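Local coordinates for protein nicotinamide riboside transporter PnuC (Neisseria mucosa ATCC 25996, PDB 4QTN) that binds nicotinamide riboside and, as a homotrimer, probably carries this form of vitamin B3 across the inner membrane, at residues G68-S73 with Y95-F100. Numbering follows the deposited sequence.
Sequences GLISVS and YVPVQF. With NNR (Nicotinamide riboside), chain I.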
loop_
_atom_site.group_PDB
_atom_site.type_symbol
_atom_site.label_atom_id
_atom_site.label_comp_id
_atom_site.label_asym_id
_atom_site.label_seq_id
_atom_site.Cartn_x
_atom_site.Cartn_y
_atom_site.Cartn_z
ATOM N N GLY C 68 15.671 20.214 -1.255
ATOM C CA GLY C 68 16.331 18.998 -1.710
ATOM C C GLY C 68 17.810 19.013 -1.407
ATOM O O GLY C 68 18.370 18.012 -0.928
ATOM N N LEU C 69 18.439 20.163 -1.657
ATOM C CA LEU C 69 19.878 20.333 -1.453
ATOM C C LEU C 69 20.294 19.977 -0.028
ATOM O O LEU C 69 21.228 19.199 0.166
ATOM C CB LEU C 69 20.316 21.768 -1.810
ATOM C CG LEU C 69 21.814 22.069 -2.013
ATOM C CD1 LEU C 69 22.503 22.388 -0.691
ATOM C CD2 LEU C 69 22.511 20.925 -2.732
ATOM N N ILE C 70 19.595 20.551 0.959
ATOM C CA ILE C 70 19.810 20.218 2.378
ATOM C C ILE C 70 19.560 18.741 2.605
ATOM O O ILE C 70 20.444 18.003 3.080
ATOM C CB ILE C 70 18.849 21.006 3.300
ATOM C CG1 ILE C 70 19.190 22.495 3.287
ATOM C CG2 ILE C 70 18.901 20.459 4.716
ATOM C CD1 ILE C 70 18.043 23.387 3.721
ATOM N N SER C 71 18.357 18.314 2.232
ATOM C CA SER C 71 17.854 17.017 2.576
ATOM C C SER C 71 18.765 15.896 2.123
ATOM O O SER C 71 19.152 15.050 2.940
ATOM C CB SER C 71 16.467 16.820 2.002
ATOM O OG SER C 71 16.082 15.460 2.122
ATOM N N VAL C 72 19.093 15.867 0.820
ATOM C CA VAL C 72 19.903 14.760 0.256
ATOM C C VAL C 72 21.315 14.681 0.854
ATOM O O VAL C 72 21.902 13.598 0.935
ATOM C CB VAL C 72 19.978 14.768 -1.307
ATOM C CG1 VAL C 72 18.641 14.377 -1.917
ATOM C CG2 VAL C 72 20.478 16.109 -1.849
ATOM N N SER C 73 21.845 15.833 1.283
ATOM C CA SER C 73 23.200 15.906 1.836
ATOM C C SER C 73 23.214 15.206 3.169
ATOM O O SER C 73 23.851 14.156 3.332
ATOM C CB SER C 73 23.628 17.364 2.007
ATOM O OG SER C 73 23.526 18.067 0.785
ATOM N N TYR C 95 22.458 13.340 -6.664
ATOM C CA TYR C 95 21.383 14.271 -6.282
ATOM C C TYR C 95 21.894 15.683 -5.952
ATOM O O TYR C 95 21.222 16.664 -6.253
ATOM C CB TYR C 95 20.537 13.729 -5.116
ATOM C CG TYR C 95 19.658 12.538 -5.445
ATOM C CD1 TYR C 95 19.384 12.176 -6.775
ATOM C CD2 TYR C 95 19.060 11.791 -4.423
ATOM C CE1 TYR C 95 18.565 11.075 -7.071
ATOM C CE2 TYR C 95 18.243 10.691 -4.704
ATOM C CZ TYR C 95 17.996 10.335 -6.026
ATOM O OH TYR C 95 17.191 9.248 -6.302
ATOM N N VAL C 96 23.081 15.780 -5.348
ATOM C CA VAL C 96 23.580 17.078 -4.872
ATOM C C VAL C 96 23.946 18.060 -6.008
ATOM O O VAL C 96 23.544 19.230 -5.974
ATOM C CB VAL C 96 24.736 16.936 -3.852
ATOM C CG1 VAL C 96 25.275 18.303 -3.462
ATOM C CG2 VAL C 96 24.249 16.211 -2.615
ATOM N N PRO C 97 24.685 17.593 -7.026
ATOM C CA PRO C 97 24.854 18.513 -8.156
ATOM C C PRO C 97 23.523 18.768 -8.893
ATOM O O PRO C 97 23.199 19.914 -9.206
ATOM C CB PRO C 97 25.867 17.796 -9.062
ATOM C CG PRO C 97 25.859 16.374 -8.616
ATOM C CD PRO C 97 25.485 16.370 -7.165
ATOM N N VAL C 98 22.740 17.712 -9.094
ATOM C CA VAL C 98 21.507 17.795 -9.882
ATOM C C VAL C 98 20.489 18.810 -9.322
ATOM O O VAL C 98 19.712 19.392 -10.081
ATOM C CB VAL C 98 20.863 16.400 -10.074
ATOM C CG1 VAL C 98 19.478 16.514 -10.681
ATOM C CG2 VAL C 98 21.741 15.543 -10.962
ATOM N N GLN C 99 20.522 19.042 -8.006
ATOM C CA GLN C 99 19.686 20.079 -7.397
ATOM C C GLN C 99 19.818 21.417 -8.134
ATOM O O GLN C 99 18.813 22.094 -8.392
ATOM C CB GLN C 99 20.015 20.256 -5.908
ATOM C CG GLN C 99 19.506 19.136 -5.017
ATOM C CD GLN C 99 18.043 18.798 -5.270
ATOM O OE1 GLN C 99 17.158 19.639 -5.102
ATOM N NE2 GLN C 99 17.783 17.559 -5.680
ATOM N N PHE C 100 21.057 21.796 -8.476
ATOM C CA PHE C 100 21.302 23.065 -9.182
ATOM C C PHE C 100 20.905 22.942 -10.637
ATOM O O PHE C 100 20.110 23.741 -11.139
ATOM C CB PHE C 100 22.763 23.499 -9.067
ATOM C CG PHE C 100 23.239 23.647 -7.661
ATOM C CD1 PHE C 100 23.067 24.847 -6.978
ATOM C CD2 PHE C 100 23.870 22.587 -7.010
ATOM C CE1 PHE C 100 23.508 24.989 -5.661
ATOM C CE2 PHE C 100 24.315 22.724 -5.702
ATOM C CZ PHE C 100 24.129 23.926 -5.023
HETATM O O2R NNR I . 14.446 16.146 -5.866
HETATM C C2R NNR I . 14.253 14.852 -5.068
HETATM C C3R NNR I . 15.490 14.581 -4.204
HETATM O O3R NNR I . 16.581 15.130 -4.797
HETATM C C4R NNR I . 15.641 13.074 -4.189
HETATM C C5R NNR I . 14.944 12.410 -2.930
HETATM O O5R NNR I . 14.805 10.971 -3.178
HETATM O O4R NNR I . 15.088 12.659 -5.294
HETATM C C1R NNR I . 14.121 13.819 -5.846
HETATM N N1 NNR I . 12.729 13.332 -5.884
HETATM C C2 NNR I . 12.347 12.178 -5.185
HETATM C C6 NNR I . 11.784 14.020 -6.610
HETATM C C5 NNR I . 10.445 13.560 -6.634
HETATM C C4 NNR I . 10.083 12.415 -5.958
HETATM C C3 NNR I . 11.006 11.732 -5.226
HETATM C C7 NNR I . 10.558 10.499 -4.459
HETATM O O7 NNR I . 11.341 9.645 -4.166
HETATM N N7 NNR I . 9.180 10.369 -4.071
#
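Val72 and Tyr95 meet where two transmembrane helices of the PnuC bundle, 64-80 and 85-107, run antiparallel beside the bound nicotinamide riboside. The short segments are almost exactly opposed in direction (178°), their axes 9.1 Å apart. Val72 spreads its two methyls between the helices. CG1 lies 3.6 Å from Tyr95 CD2, the two side chains crossing at roughly a right angle, and also touches O3R of the ribose; CG2 turns to the other flank and meets Val96 CG2 at 3.8 Å, the two valines passing alongside each other and pointing opposite ways. Tyr95 lays one face of its ring under the sugar, with the ligand's C4R 3.5 Å above the ring plane and displaced toward the rim. Its hydroxyl is hydrogen-bonded to Ser167 on helix 158-175, which ties down the far end of the ring.

One turn along, Gln99 is another ligand-binding residue. Its chain bends at the CB-CG bond (chi2 -49°), bringing the amide group toward the sugar while CG rests 3.7 Å from the backbone N of Leu69. Gly68, having no side chain, lets that amide end lie close against its own backbone.

On the side of the interface turned from the ligand, contact is mostly apolar. In Leu69, chi1 of -165° sets CG beside the carbonyl carbon, and chi2 then carries CD2 across to helix 85-107. There Leu69 CD2 touches Val96 CG1 and Phe100 CE2, each at 3.9 Å, and comes to the ring obliquely. Val96 CG2 completes this side by reaching Ser73, whose OG turns back along its own helix and donates a 2.6 Å hydrogen bond to Leu69 O.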